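Local coordinates for hypothetical protein (Methanosarcina mazei, PDB 2I1S), which is of unknown function but belongs to the plasmid pRiA4b ORF-3-like family, here represented by an archaeal member built round a large mixed beta sheet, at residues I26-P29 against E30-F34; L82-E85 against K86-K89; T104-G108 against D109-V113; L170-G173 against D174-P178. All coordinates share one frame; numbering follows the deposited sequence.

Interaction 1 (I26-P29 against E30-F34)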
loop_
_atom_site.group_PDB
_atom_site.type_symbol
_atom_site.label_atom_id
_atom_site.label_comp_id
_atom_site.label_asym_id
_atom_site.label_seq_id
_atom_site.Cartn_x
_atom_site.Cartn_y
_atom_site.Cartn_z
ATOM N N ILE A 26 6.968 5.989 2.721
ATOM C CA ILE A 26 7.693 6.208 1.468
ATOM C C ILE A 26 7.668 7.686 1.097
ATOM O O ILE A 26 6.743 8.411 1.496
ATOM C CB ILE A 26 7.122 5.364 0.271
ATOM C CG1 ILE A 26 5.707 5.836 -0.134
ATOM C CG2 ILE A 26 7.248 3.843 0.544
ATOM C CD1 ILE A 26 5.122 5.180 -1.444
ATOM N N GLN A 27 8.664 8.137 0.330
ATOM C CA GLN A 27 8.591 9.491 -0.246
ATOM C C GLN A 27 8.490 9.419 -1.778
ATOM O O GLN A 27 9.274 8.724 -2.440
ATOM C CB GLN A 27 9.767 10.332 0.202
ATOM C CG GLN A 27 9.923 10.440 1.726
ATOM C CD GLN A 27 11.194 11.155 2.114
ATOM O OE1 GLN A 27 11.757 11.882 1.296
ATOM N NE2 GLN A 27 11.656 10.969 3.362
ATOM N N VAL A 28 7.522 10.123 -2.350
ATOM C CA VAL A 28 7.339 10.063 -3.809
ATOM C C VAL A 28 7.479 11.446 -4.488
ATOM O O VAL A 28 7.183 12.452 -3.862
ATOM C CB VAL A 28 5.979 9.374 -4.199
ATOM C CG1 VAL A 28 5.987 7.927 -3.779
ATOM C CG2 VAL A 28 4.797 10.094 -3.584
ATOM N N PRO A 29 7.950 11.489 -5.764
ATOM C CA PRO A 29 7.916 12.755 -6.487
ATOM C C PRO A 29 6.515 13.350 -6.485
ATOM O O PRO A 29 5.515 12.611 -6.647
ATOM C CB PRO A 29 8.330 12.361 -7.924
ATOM C CG PRO A 29 9.204 11.159 -7.740
ATOM C CD PRO A 29 8.565 10.416 -6.579
ATOM N N GLU A 30 6.449 14.667 -6.300
ATOM C CA GLU A 30 5.186 15.393 -6.307
ATOM C C GLU A 30 4.419 15.256 -7.636
ATOM O O GLU A 30 3.195 15.284 -7.640
ATOM C CB GLU A 30 5.397 16.878 -5.921
ATOM C CG GLU A 30 6.234 17.693 -6.934
ATOM C CD GLU A 30 6.296 19.196 -6.626
ATOM O OE1 GLU A 30 5.429 19.698 -5.864
ATOM O OE2 GLU A 30 7.217 19.866 -7.158
ATOM N N ASN A 31 5.133 15.072 -8.753
ATOM C CA ASN A 31 4.485 14.989 -10.069
ATOM C C ASN A 31 3.953 13.582 -10.446
ATOM O O ASN A 31 3.533 13.320 -11.597
ATOM C CB ASN A 31 5.397 15.582 -11.162
ATOM C CG ASN A 31 6.633 14.716 -11.443
ATOM O OD1 ASN A 31 7.015 13.842 -10.635
ATOM N ND2 ASN A 31 7.268 14.960 -12.593
ATOM N N TYR A 32 3.984 12.695 -9.469
ATOM C CA TYR A 32 3.497 11.330 -9.605
ATOM C C TYR A 32 2.025 11.268 -9.926
ATOM O O TYR A 32 1.243 12.058 -9.395
ATOM C CB TYR A 32 3.754 10.547 -8.316
ATOM C CG TYR A 32 4.858 9.509 -8.431
ATOM C CD1 TYR A 32 5.901 9.661 -9.350
ATOM C CD2 TYR A 32 4.863 8.390 -7.600
ATOM C CE1 TYR A 32 6.894 8.705 -9.458
ATOM C CE2 TYR A 32 5.840 7.445 -7.691
ATOM C CZ TYR A 32 6.859 7.601 -8.607
ATOM O OH TYR A 32 7.830 6.615 -8.694
ATOM N N THR A 33 1.672 10.341 -10.828
ATOM C CA THR A 33 0.288 10.037 -11.134
ATOM C C THR A 33 -0.163 8.988 -10.119
ATOM O O THR A 33 0.656 8.472 -9.344
ATOM C CB THR A 33 0.111 9.500 -12.572
ATOM O OG1 THR A 33 0.791 8.243 -12.712
ATOM C CG2 THR A 33 0.669 10.467 -13.598
ATOM N N PHE A 34 -1.458 8.680 -10.097
ATOM C CA PHE A 34 -1.942 7.556 -9.306
ATOM C C PHE A 34 -1.411 6.203 -9.793
ATOM O O PHE A 34 -1.198 5.319 -8.980
ATOM C CB PHE A 34 -3.464 7.604 -9.137
ATOM C CG PHE A 34 -3.904 8.634 -8.125
ATOM C CD1 PHE A 34 -4.255 8.256 -6.831
ATOM C CD2 PHE A 34 -3.896 9.985 -8.441
ATOM C CE1 PHE A 34 -4.635 9.224 -5.878
ATOM C CE2 PHE A 34 -4.264 10.949 -7.495
ATOM C CZ PHE A 34 -4.640 10.573 -6.215
#
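A type I beta turn running from Pro-29 to Tyr-32 ends strand 22-29 and leads the chain towards helix 34-44, and the two residues that open and close it also pack against each other. Its backbone bond, from Tyr-32 N to Pro-29 O, measures 3.2 Å with an N-H...O angle of 153°. The proline ring lies against one face of the phenol, its CD 3.8 Å from the Tyr-32 ring centroid and somewhat towards the rim, a CH-pi contact. On the tyrosine side, chi1 of -108° departs from a staggered value, and this rotation turns the ring back onto Pro-29, the last residue of the strand. The CD2 side of the same ring then reaches Val-28, whose CB is 3.7 Å from Tyr-32 CD2, with the two side chains crossing at roughly a right angle. A serine in place of Tyr-32 would probably strip the cover from Pro-29 CD and open a gap beside Val-28 and Leu-90. Outside the turn, Leu-90 of helix 90-93 packs on both Val-28 and Tyr-32, while Glu-30 sends its carboxylate to the backbone N atoms of Glu-6 and Lys-7. Thr-33 follows as the N-cap of the next helix. At the turn's corner, Asn-31 folds back over the proline, bringing its OD1 to 3.4 Å from Pro-29 CB.

Interaction 2 (L82-E85 against K86-K89)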
loop_
_atom_site.group_PDB
_atom_site.type_symbol
_atom_site.label_atom_id
_atom_site.label_comp_id
_atom_site.label_asym_id
_atom_site.label_seq_id
_atom_site.Cartn_x
_atom_site.Cartn_y
_atom_site.Cartn_z
ATOM N N LEU A 82 -15.399 7.053 -13.396
ATOM C CA LEU A 82 -14.071 6.626 -13.033
ATOM C C LEU A 82 -13.049 7.613 -13.603
ATOM O O LEU A 82 -13.087 7.935 -14.792
ATOM C CB LEU A 82 -13.807 5.193 -13.515
ATOM C CG LEU A 82 -12.442 4.571 -13.158
ATOM C CD1 LEU A 82 -12.409 4.130 -11.710
ATOM C CD2 LEU A 82 -12.107 3.402 -14.065
ATOM N N VAL A 83 -12.170 8.108 -12.730
ATOM C CA VAL A 83 -11.070 9.018 -13.084
ATOM C C VAL A 83 -9.832 8.173 -13.415
ATOM O O VAL A 83 -9.510 7.236 -12.674
ATOM C CB VAL A 83 -10.761 10.028 -11.910
ATOM C CG1 VAL A 83 -9.492 10.846 -12.163
ATOM C CG2 VAL A 83 -11.965 10.963 -11.650
ATOM N N SER A 84 -9.170 8.497 -14.531
ATOM C CA SER A 84 -8.013 7.742 -15.036
ATOM C C SER A 84 -6.773 8.012 -14.219
ATOM O O SER A 84 -6.326 9.147 -14.126
ATOM C CB SER A 84 -7.732 8.065 -16.515
ATOM O OG SER A 84 -6.478 7.555 -16.936
ATOM N N GLU A 85 -6.227 6.955 -13.638
ATOM C CA GLU A 85 -5.060 7.036 -12.787
ATOM C C GLU A 85 -3.795 7.422 -13.541
ATOM O O GLU A 85 -2.849 7.900 -12.937
ATOM C CB GLU A 85 -4.854 5.688 -12.059
ATOM C CG GLU A 85 -4.627 4.451 -12.979
ATOM C CD GLU A 85 -4.299 3.182 -12.190
ATOM O OE1 GLU A 85 -4.001 3.292 -10.992
ATOM O OE2 GLU A 85 -4.355 2.066 -12.749
ATOM N N LYS A 86 -3.756 7.158 -14.847
ATOM C CA LYS A 86 -2.610 7.559 -15.686
ATOM C C LYS A 86 -2.613 9.076 -15.829
ATOM O O LYS A 86 -1.559 9.679 -15.967
ATOM C CB LYS A 86 -2.653 6.918 -17.093
ATOM C CG LYS A 86 -2.416 5.429 -17.115
ATOM C CD LYS A 86 -2.264 4.906 -18.531
ATOM C CE LYS A 86 -1.823 3.432 -18.513
ATOM N NZ LYS A 86 -1.858 2.756 -19.835
ATOM N N LYS A 87 -3.816 9.663 -15.788
ATOM C CA LYS A 87 -4.051 11.107 -15.889
ATOM C C LYS A 87 -4.058 11.848 -14.550
ATOM O O LYS A 87 -3.452 12.904 -14.432
ATOM C CB LYS A 87 -5.380 11.358 -16.607
ATOM C CG LYS A 87 -5.290 11.151 -18.117
ATOM C CD LYS A 87 -6.650 10.888 -18.719
ATOM C CE LYS A 87 -6.676 11.321 -20.177
ATOM N NZ LYS A 87 -7.999 11.017 -20.755
ATOM N N ALA A 88 -4.763 11.298 -13.558
ATOM C CA ALA A 88 -4.885 11.896 -12.225
ATOM C C ALA A 88 -3.510 12.039 -11.581
ATOM O O ALA A 88 -2.734 11.063 -11.504
ATOM C CB ALA A 88 -5.793 11.071 -11.367
ATOM N N LYS A 89 -3.197 13.263 -11.158
ATOM C CA LYS A 89 -1.917 13.570 -10.533
ATOM C C LYS A 89 -2.098 13.644 -9.017
ATOM O O LYS A 89 -3.105 14.164 -8.557
ATOM C CB LYS A 89 -1.401 14.907 -11.072
ATOM C CG LYS A 89 -0.931 14.871 -12.539
ATOM C CD LYS A 89 0.454 14.186 -12.665
ATOM C CE LYS A 89 1.363 14.808 -13.762
ATOM N NZ LYS A 89 1.318 14.059 -15.068
#
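Ser-84 holds OG anti to its own backbone nitrogen (chi1 168°), and Lys-87 holds CG on the side away from its carbonyl carbon (chi1 -76°), a pairing that lays the start of the lysine chain alongside the serine. The two meet where strand 82-84, an outermost strand of the sheet, runs into an alpha-turn: a single helical revolution in which the Ser-84 carbonyl accepts from the amide four residues on. That bond, Ala-88 N to Ser-84 O, is short at 2.7 Å and nearly straight, with the donor almost in line with the C=O bond. Lys-87 N also approaches Ser-84 O, at 3.1 Å, but the poor angle makes this a weak second bond, and the oxygen is thus gripped by two successive amides. The aliphatic part of Lys-87 runs alongside the serine, CD lying 3.7 Å from Ser-84 CB, before the ammonium end leads off. Ser-84 OG is hydrogen-bonded to Glu-71 OE2. Glu-85, extended beyond CG, turns the other way and is buried, its OE1 receiving His-53 NE2 and its stem packing on Phe-34 and Leu-35 of helix 34-44. The turn therefore delivers the chain from the sheet edge to helix 90-93 while fastening it to neighbouring strands and helix. On the inner side Ala-88 points its methyl back to the strand, CB standing 3.8 Å from Val-83 CG1 and 3.4 Å from Ser-84 O.

Interaction 3 (T104-G108 against D109-V113)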
loop_
_atom_site.group_PDB
_atom_site.type_symbol
_atom_site.label_atom_id
_atom_site.label_comp_id
_atom_site.label_asym_id
_atom_site.label_seq_id
_atom_site.Cartn_x
_atom_site.Cartn_y
_atom_site.Cartn_z
ATOM N N THR A 104 -7.762 0.152 -2.655
ATOM C CA THR A 104 -8.182 -1.239 -2.622
ATOM C C THR A 104 -7.447 -2.034 -3.729
ATOM O O THR A 104 -7.352 -1.605 -4.882
ATOM C CB THR A 104 -9.737 -1.350 -2.768
ATOM O OG1 THR A 104 -10.368 -0.552 -1.753
ATOM C CG2 THR A 104 -10.235 -2.816 -2.651
ATOM N N TYR A 105 -6.903 -3.186 -3.349
ATOM C CA TYR A 105 -6.231 -4.082 -4.254
ATOM C C TYR A 105 -6.782 -5.492 -3.992
ATOM O O TYR A 105 -6.846 -5.934 -2.831
ATOM C CB TYR A 105 -4.714 -4.018 -4.023
ATOM C CG TYR A 105 -3.945 -5.121 -4.727
ATOM C CD1 TYR A 105 -3.949 -5.207 -6.142
ATOM C CD2 TYR A 105 -3.255 -6.107 -3.997
ATOM C CE1 TYR A 105 -3.259 -6.231 -6.824
ATOM C CE2 TYR A 105 -2.554 -7.127 -4.657
ATOM C CZ TYR A 105 -2.579 -7.193 -6.094
ATOM O OH TYR A 105 -1.896 -8.191 -6.803
ATOM N N ASP A 106 -7.175 -6.195 -5.064
ATOM C CA ASP A 106 -7.772 -7.540 -4.989
ATOM C C ASP A 106 -9.206 -7.411 -4.540
ATOM O O ASP A 106 -9.474 -7.263 -3.348
ATOM C CB ASP A 106 -6.989 -8.501 -4.043
ATOM C CG ASP A 106 -7.357 -9.983 -4.250
ATOM O OD1 ASP A 106 -6.523 -10.859 -3.987
ATOM O OD2 ASP A 106 -8.487 -10.285 -4.697
ATOM N N PHE A 107 -10.130 -7.480 -5.489
ATOM C CA PHE A 107 -11.552 -7.310 -5.206
ATOM C C PHE A 107 -12.185 -8.582 -4.638
ATOM O O PHE A 107 -13.391 -8.593 -4.329
ATOM C CB PHE A 107 -12.310 -6.796 -6.472
ATOM C CG PHE A 107 -11.856 -5.412 -6.922
ATOM C CD1 PHE A 107 -10.998 -4.641 -6.110
ATOM C CD2 PHE A 107 -12.308 -4.870 -8.117
ATOM C CE1 PHE A 107 -10.569 -3.388 -6.492
ATOM C CE2 PHE A 107 -11.890 -3.593 -8.519
ATOM C CZ PHE A 107 -11.021 -2.854 -7.719
ATOM N N GLY A 108 -11.385 -9.644 -4.509
ATOM C CA GLY A 108 -11.804 -10.856 -3.777
ATOM C C GLY A 108 -11.368 -10.806 -2.311
ATOM O O GLY A 108 -12.192 -10.784 -1.395
ATOM N N ASP A 109 -10.060 -10.762 -2.081
ATOM C CA ASP A 109 -9.525 -10.640 -0.726
ATOM C C ASP A 109 -9.784 -9.257 -0.102
ATOM O O ASP A 109 -9.846 -9.146 1.129
ATOM C CB ASP A 109 -8.013 -10.950 -0.693
ATOM C CG ASP A 109 -7.697 -12.454 -0.708
ATOM O OD1 ASP A 109 -8.568 -13.296 -1.031
ATOM O OD2 ASP A 109 -6.545 -12.802 -0.378
ATOM N N ASN A 110 -9.915 -8.224 -0.934
ATOM C CA ASN A 110 -10.323 -6.871 -0.510
ATOM C C ASN A 110 -9.274 -6.245 0.437
ATOM O O ASN A 110 -9.550 -5.869 1.580
ATOM C CB ASN A 110 -11.779 -6.878 0.037
ATOM C CG ASN A 110 -12.356 -5.445 0.306
ATOM O OD1 ASN A 110 -12.072 -4.483 -0.422
ATOM N ND2 ASN A 110 -13.174 -5.322 1.371
ATOM N N TRP A 111 -8.034 -6.201 -0.031
ATOM C CA TRP A 111 -6.984 -5.520 0.721
ATOM C C TRP A 111 -7.173 -4.039 0.587
ATOM O O TRP A 111 -7.358 -3.527 -0.529
ATOM C CB TRP A 111 -5.580 -5.883 0.193
ATOM C CG TRP A 111 -5.267 -7.379 0.193
ATOM C CD1 TRP A 111 -4.964 -8.137 -0.893
ATOM C CD2 TRP A 111 -5.202 -8.259 1.335
ATOM N NE1 TRP A 111 -4.743 -9.441 -0.515
ATOM C CE2 TRP A 111 -4.867 -9.546 0.846
ATOM C CE3 TRP A 111 -5.405 -8.087 2.720
ATOM C CZ2 TRP A 111 -4.719 -10.671 1.696
ATOM C CZ3 TRP A 111 -5.274 -9.192 3.570
ATOM C CH2 TRP A 111 -4.915 -10.479 3.052
ATOM N N GLN A 112 -7.058 -3.345 1.714
ATOM C CA GLN A 112 -7.189 -1.886 1.734
ATOM C C GLN A 112 -6.011 -1.256 2.388
ATOM O O GLN A 112 -5.637 -1.602 3.516
ATOM C CB GLN A 112 -8.467 -1.477 2.439
ATOM C CG GLN A 112 -9.738 -1.884 1.668
ATOM C CD GLN A 112 -10.980 -1.597 2.445
ATOM O OE1 GLN A 112 -11.063 -1.893 3.627
ATOM N NE2 GLN A 112 -11.961 -1.013 1.791
ATOM N N VAL A 113 -5.415 -0.320 1.677
ATOM C CA VAL A 113 -4.294 0.417 2.194
ATOM C C VAL A 113 -4.735 1.868 2.404
ATOM O O VAL A 113 -5.248 2.475 1.474
ATOM C CB VAL A 113 -3.108 0.359 1.229
ATOM C CG1 VAL A 113 -1.920 1.208 1.787
ATOM C CG2 VAL A 113 -2.717 -1.103 0.932
HETATM O O HOH W 1 -12.944 -0.626 -1.086
HETATM O O HOH W 2 -3.924 -10.958 -2.947
#
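The indole of Trp-111 meets Asp-106 and Tyr-105 obliquely, with CD1 3.8 Å from Asp-106 CB and 4.1 Å from Tyr-105 CD2, while Asp-109 CB lies over one face towards the rim. A water sits in plane at its edge, accepting from NE1 and donating to Asp-106 OD1. Two more flat groups, the carboxylates of Asp-106 and Asp-109, are stacked with their planes nearly parallel. All belong to the beta hairpin of strands 100-105 and 111-122. Tyr-105 and Trp-111 form its last hydrogen-bonded pair, the firm bond being Tyr-105 N to Trp-111 O at 2.9 Å; the return bond is weak. Beyond them Asp-106 makes an Asx turn, its OD2 taking Gly-108 N at 3.0 Å and, from above the carboxylate plane, Asp-109 N at 3.1 Å. Its backbone O takes Asn-110 N as well. On the face of the sheet away from Tyr-105 and Trp-111, the side chains of the non-hydrogen-bonded pair Thr-104 and Gln-112 lie side by side, joined by a water between OG1 and NE2. Trp-47 packs its ring on both Tyr-105 and Trp-111. Although Asp-106 OD1 and Asp-109 OD2 are only 4.1 Å apart, each carboxylate is supplied with donors, two amides and a water for the first and Gly-145 N for the second, which probably offsets the repulsion and lets the loop fold this tightly.

Interaction 4 (L170-G173 against D174-P178)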
loop_
_atom_site.group_PDB
_atom_site.type_symbol
_atom_site.label_atom_id
_atom_site.label_comp_id
_atom_site.label_asym_id
_atom_site.label_seq_id
_atom_site.Cartn_x
_atom_site.Cartn_y
_atom_site.Cartn_z
ATOM N N LEU A 170 3.216 -24.756 5.316
ATOM C CA LEU A 170 3.408 -25.081 3.910
ATOM C C LEU A 170 2.904 -23.929 3.029
ATOM O O LEU A 170 3.568 -23.531 2.064
ATOM C CB LEU A 170 2.744 -26.422 3.548
ATOM C CG LEU A 170 3.123 -27.053 2.188
ATOM C CD1 LEU A 170 4.587 -27.515 2.093
ATOM C CD2 LEU A 170 2.189 -28.214 1.812
ATOM N N TRP A 171 1.758 -23.374 3.435
ATOM C CA TRP A 171 1.059 -22.299 2.735
ATOM C C TRP A 171 1.931 -21.021 2.702
ATOM O O TRP A 171 2.140 -20.441 1.634
ATOM C CB TRP A 171 -0.316 -22.015 3.408
ATOM C CG TRP A 171 -1.312 -21.330 2.518
ATOM C CD1 TRP A 171 -2.446 -21.883 1.985
ATOM C CD2 TRP A 171 -1.292 -19.953 2.066
ATOM N NE1 TRP A 171 -3.125 -20.953 1.229
ATOM C CE2 TRP A 171 -2.444 -19.762 1.259
ATOM C CE3 TRP A 171 -0.439 -18.857 2.293
ATOM C CZ2 TRP A 171 -2.741 -18.519 0.639
ATOM C CZ3 TRP A 171 -0.728 -17.623 1.668
ATOM C CH2 TRP A 171 -1.863 -17.473 0.843
ATOM N N LEU A 172 2.438 -20.622 3.871
ATOM C CA LEU A 172 3.194 -19.380 4.033
ATOM C C LEU A 172 4.676 -19.563 3.780
ATOM O O LEU A 172 5.374 -18.590 3.536
ATOM C CB LEU A 172 2.952 -18.780 5.443
ATOM C CG LEU A 172 1.571 -18.184 5.773
ATOM C CD1 LEU A 172 1.422 -17.969 7.264
ATOM C CD2 LEU A 172 1.359 -16.871 5.035
ATOM N N GLY A 173 5.141 -20.810 3.831
ATOM C CA GLY A 173 6.556 -21.132 3.629
ATOM C C GLY A 173 7.355 -21.237 4.921
ATOM O O GLY A 173 7.029 -20.595 5.940
ATOM N N ASP A 174 8.428 -22.018 4.867
ATOM C CA ASP A 174 9.291 -22.273 6.029
ATOM C C ASP A 174 9.795 -21.019 6.689
ATOM O O ASP A 174 9.773 -20.909 7.909
ATOM C CB ASP A 174 10.524 -23.099 5.618
ATOM C CG ASP A 174 10.363 -24.558 5.919
ATOM O OD1 ASP A 174 9.461 -24.893 6.728
ATOM O OD2 ASP A 174 11.133 -25.368 5.345
ATOM N N ASP A 175 10.288 -20.108 5.855
ATOM C CA ASP A 175 11.027 -18.928 6.282
ATOM C C ASP A 175 10.138 -17.740 6.639
ATOM O O ASP A 175 10.634 -16.693 7.036
ATOM C CB ASP A 175 12.050 -18.521 5.204
ATOM C CG ASP A 175 11.485 -18.610 3.758
ATOM O OD1 ASP A 175 11.964 -17.840 2.874
ATOM O OD2 ASP A 175 10.586 -19.463 3.497
ATOM N N PHE A 176 8.826 -17.898 6.511
ATOM C CA PHE A 176 7.941 -16.778 6.755
ATOM C C PHE A 176 8.018 -16.316 8.212
ATOM O O PHE A 176 7.978 -17.123 9.138
ATOM C CB PHE A 176 6.501 -17.094 6.313
ATOM C CG PHE A 176 5.551 -15.939 6.484
ATOM C CD1 PHE A 176 5.476 -14.931 5.507
ATOM C CD2 PHE A 176 4.751 -15.835 7.645
ATOM C CE1 PHE A 176 4.618 -13.836 5.674
ATOM C CE2 PHE A 176 3.887 -14.758 7.812
ATOM C CZ PHE A 176 3.817 -13.754 6.803
ATOM N N ASP A 177 8.165 -15.006 8.386
ATOM C CA ASP A 177 8.243 -14.335 9.706
ATOM C C ASP A 177 7.276 -13.134 9.636
ATOM O O ASP A 177 7.539 -12.180 8.899
ATOM C CB ASP A 177 9.691 -13.905 9.987
ATOM C CG ASP A 177 9.857 -13.122 11.285
ATOM O OD1 ASP A 177 8.879 -12.837 12.018
ATOM O OD2 ASP A 177 11.009 -12.759 11.571
ATOM N N PRO A 178 6.111 -13.223 10.314
ATOM C CA PRO A 178 5.137 -12.116 10.285
ATOM C C PRO A 178 5.682 -10.741 10.708
ATOM O O PRO A 178 5.101 -9.732 10.300
ATOM C CB PRO A 178 4.006 -12.583 11.225
ATOM C CG PRO A 178 4.566 -13.759 11.975
ATOM C CD PRO A 178 5.616 -14.371 11.091
HETATM O O HOH W 3 7.762 -17.664 3.075
#
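Leu-172 and Phe-176 meet across the end of helix 165-172. The leucine's CD2 stands over the centre of the phenylalanine ring, 4.2 Å from its centroid and only 6° from the ring normal, a CH-pi contact, while its CD1 reaches Phe-176 CD2 at 4.0 Å. Phe-176 places CG anti to the backbone N (chi1 -177°), which swings the ring back towards the helix, and its CB comes within 3.3 Å of Leu-172 O. Replacing Phe-176 with an alanine is likely to leave Leu-172 CD2 without the ring face beneath it and CD1 without its ring neighbour, and to open a gap beside Pro-141 and Tyr-150. A type I beta turn from Gly-173 to Phe-176 sets the ring in position, closed by Phe-176 N to Gly-173 O at 3.3 Å. Within the loop a water donates to Leu-172 O at 2.6 Å and, weakly, to Asp-175 OD2, thereby occupying a carbonyl of the last helical turn. Further out, Pro-141 touches both side chains, and helix 146-157 packs against them through Met-153 and Leu-157 on the leucine and Tyr-150 on the ring. Gly-173, with phi of 95°, adopts angles at which a CB would be jammed against the preceding carbonyl oxygen. The whole is a glycine-terminated helix end, in which a positive-phi residue breaks the helix and a tight turn folds the chain back onto its last apolar side chain.

Overall arrangement
Interactions 1 and 2 are neighbours in space, their centres 14 Å apart: the loop of residues 30-34 touches that of 86-89, Phe-34 N lying 3.0 Å from Ala-88 O in a probable hydrogen bond, so the entry to helix 34-44 and the approach to helix 90-93 are joined. Interaction 3 belongs to the same sheet but does not touch either, with nearest atoms about 8 Å from interaction 2 and about 9 Å from interaction 1. Interaction 4 lies away from the sheet, about 7 Å from interaction 3 at the nearest atoms and 37 Å from interaction 2 between centres. Ser-144 links the last two, since Trp-111 and Trp-171 both pack on it.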